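Local coordinates for protein beta-galactoside alpha-2,6-sialyltransferase (Photobacterium sp., PDB 2Z4T) that transfers sialic acid from a CMP-linked donor in alpha-2,6 linkage to beta-galactoside acceptors such as lactose, using a GT-B glycosyltransferase fold, at residues L42-Q47 / F92-V97; T167-I172 / A178-E183; E215-N220 / D262-I267. All coordinates share one frame; numbering follows the deposited sequence. Where two conformers were deposited one is given.

Contact 1 of 3, residues L42-Q47 / F92-V97; sequences LEPINQ and FDFNGV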
# COMPACT_ATOMS: atom_id res chain seq x y z
N LEU A 42 -33.83 11.50 -2.74
CA LEU A 42 -33.57 12.29 -1.54
C LEU A 42 -34.81 12.89 -0.94
O LEU A 42 -35.61 13.51 -1.64
CB LEU A 42 -32.61 13.45 -1.85
CG LEU A 42 -31.18 13.06 -2.19
CD1 LEU A 42 -30.43 14.27 -2.73
CD2 LEU A 42 -30.44 12.40 -0.99
N GLU A 43 -34.95 12.72 0.37
CA GLU A 43 -36.02 13.33 1.13
C GLU A 43 -35.62 14.77 1.40
O GLU A 43 -34.51 15.01 1.83
CB GLU A 43 -36.22 12.58 2.45
CG GLU A 43 -36.73 11.15 2.29
CD GLU A 43 -38.13 11.08 1.68
OE1 GLU A 43 -38.38 10.16 0.87
OE2 GLU A 43 -38.98 11.97 1.98
N PRO A 44 -36.52 15.73 1.13
CA PRO A 44 -36.19 17.15 1.32
C PRO A 44 -36.18 17.61 2.78
O PRO A 44 -35.51 18.57 3.12
CB PRO A 44 -37.31 17.86 0.57
CG PRO A 44 -38.45 16.93 0.61
CD PRO A 44 -37.89 15.55 0.60
N ILE A 45 -36.91 16.89 3.63
CA ILE A 45 -37.29 17.35 4.97
C ILE A 45 -36.92 16.29 6.00
O ILE A 45 -36.82 15.11 5.66
CB ILE A 45 -38.82 17.68 4.98
CG1 ILE A 45 -39.05 19.16 5.21
CG2 ILE A 45 -39.60 16.90 6.03
CD1 ILE A 45 -38.87 19.97 3.99
N ASN A 46 -36.69 16.69 7.25
CA ASN A 46 -36.52 15.72 8.36
C ASN A 46 -37.55 15.77 9.51
O ASN A 46 -37.22 15.37 10.63
CB ASN A 46 -35.09 15.73 8.92
CG ASN A 46 -34.21 14.60 8.35
OD1 ASN A 46 -34.45 13.41 8.60
ND2 ASN A 46 -33.19 14.98 7.59
N GLN A 47 -38.79 16.22 9.25
CA GLN A 47 -39.77 16.43 10.32
C GLN A 47 -40.80 15.31 10.53
O GLN A 47 -41.66 15.42 11.43
CB GLN A 47 -40.50 17.79 10.24
CG GLN A 47 -39.75 18.97 9.60
CD GLN A 47 -38.33 19.24 10.14
OE1 GLN A 47 -37.49 19.78 9.42
NE2 GLN A 47 -38.07 18.85 11.39
N PHE A 92 -31.42 21.82 -7.22
CA PHE A 92 -32.86 21.58 -7.13
C PHE A 92 -33.40 22.24 -5.87
O PHE A 92 -32.86 22.04 -4.77
CB PHE A 92 -33.15 20.07 -7.15
CG PHE A 92 -32.63 19.37 -8.37
CD1 PHE A 92 -31.37 18.80 -8.37
CD2 PHE A 92 -33.38 19.35 -9.55
CE1 PHE A 92 -30.86 18.18 -9.51
CE2 PHE A 92 -32.87 18.72 -10.70
CZ PHE A 92 -31.61 18.14 -10.68
N ASP A 93 -34.44 23.03 -6.02
CA ASP A 93 -35.04 23.71 -4.88
C ASP A 93 -36.40 23.13 -4.58
O ASP A 93 -37.29 23.18 -5.42
CB ASP A 93 -35.21 25.20 -5.18
CG ASP A 93 -33.89 25.92 -5.42
OD1 ASP A 93 -33.91 27.17 -5.38
OD2 ASP A 93 -32.87 25.24 -5.66
N PHE A 94 -36.57 22.60 -3.37
CA PHE A 94 -37.88 22.12 -2.90
C PHE A 94 -38.60 23.19 -2.09
O PHE A 94 -38.00 23.79 -1.20
CB PHE A 94 -37.70 20.85 -2.05
CG PHE A 94 -38.94 20.44 -1.28
CD1 PHE A 94 -39.89 19.61 -1.85
CD2 PHE A 94 -39.13 20.85 0.05
CE1 PHE A 94 -41.04 19.22 -1.13
CE2 PHE A 94 -40.27 20.46 0.77
CZ PHE A 94 -41.22 19.65 0.18
N ASN A 95 -39.88 23.41 -2.39
CA ASN A 95 -40.75 24.22 -1.52
C ASN A 95 -41.98 23.44 -1.12
O ASN A 95 -42.60 22.78 -1.96
CB ASN A 95 -41.18 25.53 -2.19
CG ASN A 95 -40.10 26.60 -2.16
OD1 ASN A 95 -39.91 27.28 -1.15
ND2 ASN A 95 -39.40 26.76 -3.29
N GLY A 96 -42.36 23.53 0.15
CA GLY A 96 -43.59 22.91 0.61
C GLY A 96 -44.36 23.69 1.66
O GLY A 96 -43.79 24.48 2.43
N VAL A 97 -45.67 23.48 1.67
CA VAL A 97 -46.51 23.96 2.74
C VAL A 97 -47.18 22.75 3.39
O VAL A 97 -47.90 22.01 2.73
CB VAL A 97 -47.57 24.94 2.25
CG1 VAL A 97 -48.37 25.50 3.45
CG2 VAL A 97 -46.93 26.05 1.45
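Pro44 O is gripped twice, by a hydrogen bond from Asn28 ND2 and by a weak one from Thr106 OG1, and this anchors the loop whose proline sets the CB-CG edge of its ring on one face of Phe94. The setting is the immunoglobulin-like beta-sandwich at the N-terminal end of the chain, where the loop after strand 39-42 passes over strand 88-98. No hydrogen bond runs between 42-47 and 92-97 themselves; what joins them is apolar.

The heart of it is a proline-on-phenylalanine CH-pi contact. Pro44 CB stands 3.7 Å from the centroid of the Phe94 ring, 20° off the ring normal, so it sits over the face, a little to one side of the centre. Pro44 CG, over the ring centre and 3.9 Å from Phe94 CE1, shares that face, so the CB-CG edge of the pyrrolidine rests on the ring while the rest of it stands off. Phe94 reaches up to it because CG is anti to the backbone N (chi1 168°), which sends the ring off the strand toward the loop. Its backbone meanwhile pairs with Thr106, the same residue whose hydroxyl reaches Pro44 O, so strand 103-122 holds both partners.

Around this pair the packing is largely aromatic. Phe52 meets the Phe94 ring edge-to-face, and Trp57 on strand 52-61 meets it with the ring planes about 55° apart while also touching Pro44; Ile75 packs on the proline as well. Within its own strand, the ring tip lies beside a glycine, Gly96 CA being 4.1 Å from Phe94 CZ.

Ile45 adds the last piece. Its side chain crosses that of Phe94 at about a right angle and approaches the ring obliquely, the terminal methyl doing the touching: Ile45 CD1 is 3.5 Å from Phe94 CE2.

Contact 2 of 3, residues T167-I172 / A178-E183; sequences TSFALI and ADLVQE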
# COMPACT_ATOMS: atom_id res chain seq x y z
N THR A 167 -13.71 -3.95 -3.53
CA THR A 167 -13.96 -5.33 -3.94
C THR A 167 -12.59 -6.00 -4.02
O THR A 167 -11.64 -5.40 -4.52
CB THR A 167 -14.61 -5.41 -5.32
OG1 THR A 167 -15.70 -4.49 -5.40
CG2 THR A 167 -15.11 -6.82 -5.59
N SER A 168 -12.50 -7.24 -3.54
CA SER A 168 -11.25 -7.96 -3.43
C SER A 168 -11.14 -9.09 -4.46
O SER A 168 -12.14 -9.71 -4.81
CB SER A 168 -11.15 -8.58 -2.03
OG SER A 168 -9.90 -9.22 -1.85
N PHE A 169 -9.92 -9.38 -4.92
CA PHE A 169 -9.70 -10.44 -5.92
C PHE A 169 -8.49 -11.29 -5.54
O PHE A 169 -7.50 -10.77 -5.05
CB PHE A 169 -9.47 -9.84 -7.31
CG PHE A 169 -10.66 -9.08 -7.85
CD1 PHE A 169 -11.50 -9.68 -8.79
CD2 PHE A 169 -10.93 -7.78 -7.40
CE1 PHE A 169 -12.61 -8.99 -9.29
CE2 PHE A 169 -12.03 -7.08 -7.88
CZ PHE A 169 -12.88 -7.69 -8.84
N ALA A 170 -8.58 -12.59 -5.75
CA ALA A 170 -7.50 -13.49 -5.35
C ALA A 170 -6.35 -13.47 -6.38
O ALA A 170 -6.57 -13.77 -7.55
CB ALA A 170 -8.04 -14.91 -5.15
N LEU A 171 -5.15 -13.15 -5.94
CA LEU A 171 -3.96 -13.23 -6.79
C LEU A 171 -3.73 -14.64 -7.36
O LEU A 171 -3.86 -15.63 -6.65
CB LEU A 171 -2.73 -12.81 -5.97
CG LEU A 171 -2.69 -11.35 -5.55
CD1 LEU A 171 -1.75 -11.20 -4.41
CD2 LEU A 171 -2.30 -10.46 -6.74
N ILE A 172 -3.41 -14.73 -8.64
CA ILE A 172 -2.96 -15.98 -9.23
C ILE A 172 -1.48 -15.81 -9.54
O ILE A 172 -1.08 -14.84 -10.21
CB ILE A 172 -3.71 -16.33 -10.54
CG1 ILE A 172 -5.24 -16.20 -10.36
CG2 ILE A 172 -3.29 -17.71 -11.06
CD1 ILE A 172 -5.93 -17.34 -9.60
N ALA A 178 -7.15 -12.86 -13.80
CA ALA A 178 -8.05 -12.65 -14.94
C ALA A 178 -9.36 -12.02 -14.50
O ALA A 178 -9.89 -11.15 -15.18
CB ALA A 178 -8.31 -13.98 -15.70
N ASP A 179 -9.90 -12.47 -13.36
CA ASP A 179 -11.20 -11.96 -12.95
C ASP A 179 -11.14 -10.48 -12.54
O ASP A 179 -12.12 -9.78 -12.66
CB ASP A 179 -11.93 -12.87 -11.92
CG ASP A 179 -11.23 -12.94 -10.56
OD1 ASP A 179 -9.99 -12.89 -10.47
OD2 ASP A 179 -11.95 -13.07 -9.54
N LEU A 180 -9.99 -10.00 -12.10
CA LEU A 180 -9.82 -8.57 -11.83
C LEU A 180 -9.85 -7.79 -13.14
O LEU A 180 -10.51 -6.75 -13.24
CB LEU A 180 -8.49 -8.30 -11.13
CG LEU A 180 -8.28 -7.09 -10.22
CD1 LEU A 180 -6.79 -6.82 -10.03
CD2 LEU A 180 -9.01 -5.85 -10.64
N VAL A 181 -9.12 -8.31 -14.13
CA VAL A 181 -9.07 -7.68 -15.46
C VAL A 181 -10.48 -7.60 -16.04
O VAL A 181 -10.93 -6.51 -16.44
CB VAL A 181 -8.08 -8.40 -16.42
CG1 VAL A 181 -8.23 -7.86 -17.85
CG2 VAL A 181 -6.64 -8.27 -15.95
N GLN A 182 -11.20 -8.73 -16.06
CA GLN A 182 -12.59 -8.79 -16.54
C GLN A 182 -13.48 -7.77 -15.84
O GLN A 182 -14.30 -7.10 -16.48
CB GLN A 182 -13.15 -10.20 -16.33
CG GLN A 182 -12.56 -11.25 -17.26
CD GLN A 182 -12.64 -12.67 -16.72
OE1 GLN A 182 -11.90 -13.54 -17.16
NE2 GLN A 182 -13.54 -12.90 -15.76
N GLU A 183 -13.34 -7.65 -14.53
CA GLU A 183 -14.16 -6.69 -13.80
C GLU A 183 -13.85 -5.25 -14.23
O GLU A 183 -14.77 -4.44 -14.39
CB GLU A 183 -14.05 -6.87 -12.29
CG GLU A 183 -15.09 -6.07 -11.51
CD GLU A 183 -16.54 -6.31 -12.01
OE1 GLU A 183 -16.94 -7.50 -12.14
OE2 GLU A 183 -17.25 -5.30 -12.28
O HOH W 1 -11.34 -13.41 -6.81
O HOH W 2 -8.70 -14.78 -8.87
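Phe169 follows Thr167 and Ser168 of strand 166-168 and lays its ring against the first turns of helix 178-190. This is the strand-to-helix half of a beta-alpha-beta crossover in the Rossmann-like N-terminal domain of the GT-B fold. With chi1 at -63° the ring swings back beside its own backbone N and slips under the helix. Leu180 CA sits over one face, offset toward the rim, 3.6 Å from Phe169 CD1, a CH-pi contact made by backbone rather than by a side-chain tip. Leu180 CG adds a touch at 3.9 Å from Phe169 CG. At the far end of the ring, Phe169 CZ meets Glu183 CB at 3.7 Å, so the aliphatic base of the glutamate does the packing. The Asp179 carboxylate carbon comes in the ring plane, at the edge, with OD2 3.5 Å from Phe169 CD1 and the two planes 74° apart.

Ala170 is tied to the same carboxylate through two waters. One accepts from Ala170 N and donates to Asp179 OD2 at 2.8 Å; the other donates to Ala170 O at 2.7 Å and to Asp179 OD1. Each carboxylate oxygen is thus tethered, which should hold the group's rotation. Its place in the opening turn of the helix probably favours the negative charge.

Leu171 turns from the helix to pack on His123, a residue of the glycan pocket, and on Val121. Beneath the contact lies strand 146-151, whose Tyr148 meets Phe169 edge-to-face and touches Leu180 and Glu183; Leu180 also reaches Val121 of strand 103-122, and Val181 packs on helix 205-216.

Contact 3 of 3, residues E215-N220 / D262-I267; sequences ELNSFN and DVINGI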
# COMPACT_ATOMS: atom_id res chain seq x y z
N GLU A 215 -6.11 -4.20 -22.15
CA GLU A 215 -7.56 -4.17 -22.32
C GLU A 215 -8.05 -2.74 -22.42
O GLU A 215 -8.71 -2.37 -23.39
CB GLU A 215 -8.27 -4.87 -21.17
CG GLU A 215 -8.02 -6.35 -21.09
CD GLU A 215 -8.33 -7.07 -22.38
OE1 GLU A 215 -9.44 -6.87 -22.93
OE2 GLU A 215 -7.45 -7.82 -22.86
N LEU A 216 -7.71 -1.94 -21.42
CA LEU A 216 -8.08 -0.53 -21.34
C LEU A 216 -7.61 0.32 -22.53
O LEU A 216 -8.27 1.31 -22.89
CB LEU A 216 -7.55 0.07 -20.04
CG LEU A 216 -8.25 -0.42 -18.78
CD1 LEU A 216 -7.83 0.37 -17.54
CD2 LEU A 216 -9.77 -0.34 -18.97
N ASN A 217 -6.48 -0.05 -23.11
CA ASN A 217 -5.91 0.67 -24.24
C ASN A 217 -6.90 0.93 -25.38
O ASN A 217 -6.85 1.98 -26.01
CB ASN A 217 -4.68 -0.04 -24.78
CG ASN A 217 -3.87 0.84 -25.71
OD1 ASN A 217 -3.31 1.87 -25.29
ND2 ASN A 217 -3.82 0.47 -27.00
N SER A 218 -7.79 -0.03 -25.66
CA SER A 218 -8.74 0.13 -26.75
C SER A 218 -10.00 0.92 -26.36
O SER A 218 -10.86 1.18 -27.22
CB SER A 218 -9.11 -1.24 -27.35
OG SER A 218 -9.58 -2.12 -26.34
N PHE A 219 -10.11 1.31 -25.09
CA PHE A 219 -11.29 2.03 -24.59
C PHE A 219 -11.11 3.56 -24.50
O PHE A 219 -10.49 4.06 -23.57
CB PHE A 219 -11.67 1.51 -23.21
CG PHE A 219 -12.35 0.21 -23.24
CD1 PHE A 219 -11.64 -0.96 -23.00
CD2 PHE A 219 -13.71 0.14 -23.51
CE1 PHE A 219 -12.27 -2.20 -23.02
CE2 PHE A 219 -14.36 -1.10 -23.54
CZ PHE A 219 -13.63 -2.27 -23.29
N ASN A 220 -11.70 4.29 -25.44
CA ASN A 220 -11.46 5.73 -25.53
C ASN A 220 -12.13 6.55 -24.46
O ASN A 220 -11.78 7.71 -24.23
CB ASN A 220 -11.83 6.25 -26.92
CG ASN A 220 -10.77 5.93 -27.95
OD1 ASN A 220 -9.59 5.77 -27.61
ND2 ASN A 220 -11.18 5.84 -29.21
N ASP A 262 4.63 -1.42 -27.23
CA ASP A 262 4.20 -2.42 -28.20
C ASP A 262 3.44 -3.58 -27.57
O ASP A 262 2.53 -4.14 -28.20
CB ASP A 262 5.39 -2.96 -28.99
CG ASP A 262 5.95 -1.95 -29.97
OD1 ASP A 262 5.25 -0.95 -30.28
OD2 ASP A 262 7.09 -2.14 -30.42
N VAL A 263 3.84 -3.96 -26.36
CA VAL A 263 3.17 -5.02 -25.62
C VAL A 263 1.74 -4.58 -25.27
O VAL A 263 0.78 -5.29 -25.56
CB VAL A 263 3.99 -5.45 -24.37
CG1 VAL A 263 3.14 -6.25 -23.41
CG2 VAL A 263 5.23 -6.24 -24.77
N ILE A 264 1.61 -3.39 -24.69
CA ILE A 264 0.30 -2.81 -24.37
C ILE A 264 -0.59 -2.60 -25.62
O ILE A 264 -1.79 -2.88 -25.59
CB ILE A 264 0.44 -1.52 -23.53
CG1 ILE A 264 1.00 -1.86 -22.13
CG2 ILE A 264 -0.90 -0.80 -23.42
CD1 ILE A 264 1.56 -0.67 -21.33
N ASN A 265 -0.00 -2.11 -26.71
CA ASN A 265 -0.71 -2.01 -28.00
C ASN A 265 -1.07 -3.35 -28.65
O ASN A 265 -1.86 -3.40 -29.57
CB ASN A 265 0.12 -1.20 -29.01
CG ASN A 265 -0.01 0.29 -28.81
OD1 ASN A 265 -1.05 0.77 -28.36
ND2 ASN A 265 1.04 1.03 -29.12
N GLY A 266 -0.45 -4.42 -28.18
CA GLY A 266 -0.70 -5.74 -28.72
C GLY A 266 0.13 -6.04 -29.95
O GLY A 266 0.01 -7.13 -30.51
N ILE A 267 0.95 -5.08 -30.36
CA ILE A 267 1.81 -5.23 -31.54
C ILE A 267 2.90 -6.28 -31.31
O ILE A 267 3.27 -7.00 -32.23
CB ILE A 267 2.49 -3.89 -31.96
CG1 ILE A 267 1.45 -2.87 -32.45
CG2 ILE A 267 3.58 -4.14 -33.03
CD1 ILE A 267 2.02 -1.48 -32.84
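Asn217 and Asn265 reach for each other where the C-terminal ends of two helices, 205-216 and 249-265, come side by side. Their side chains run obliquely to one another, and the amide planes are turned 59° apart, so the two groups do not lie in a common plane. A single N-H links them: Asn217 ND2 gives it to Asn265 OD1 at 3.1 Å. The angle at the hydrogen is just 128°, which makes the bond weak and badly bent.

Each asparagine gets there differently. Asn217 already heads for the other helix from its CB, and its amide, with CG anti to the backbone N (chi1 -165°), continues across the gap. Asn265 starts out in the other direction; its carboxamide has to fold back so that the oxygen faces Asn217.

Ile264 supplies the apolar half of the contact. Its side chain stands at about a right angle to that of Asn217, and the branch methyl CG2 does the touching, 4.1 Å from Asn217 OD1 and equally far from Asn217 CB. The delta carbon leads away from 215-220.

Both backbones turn as they leave the helix. On one side a type I beta turn runs from Leu216 to Phe219, closed by Phe219 N to Leu216 O at 2.9 Å. On the other, Gly266 takes positive phi and completes a Schellman motif, with Gly266 N bonded to Val263 O at 3.0 Å and a weak bond from Ile267 N to Asp262 O.

The helices pack more deeply behind this: Val263 on Phe206 and Val210, Ile264 on Leu213 of helix 205-216 and on Tyr286, while Glu215 and Leu216 lean the other way onto helix 178-190.

From the N terminus the three contacts follow one another in series, neither nesting nor crossing. Contact 1 closes a loop of 44 residues inside the immunoglobulin-like domain and stays there, about 42 Å between centres from contact 2. Strand 103-122 is the bridge: it pairs with strand 88-98 in that domain and runs on into the Rossmann-like sheet over which contact 2 lies. Contact 2 closes a short connection between strand and helix, five residues between the segments; contact 3 spans 41 residues, mostly helix and strand. These last two touch, Val181 CG1 lying 3.6 Å from Glu215 CG, so helix 205-216 touches both 178-190 and 249-265.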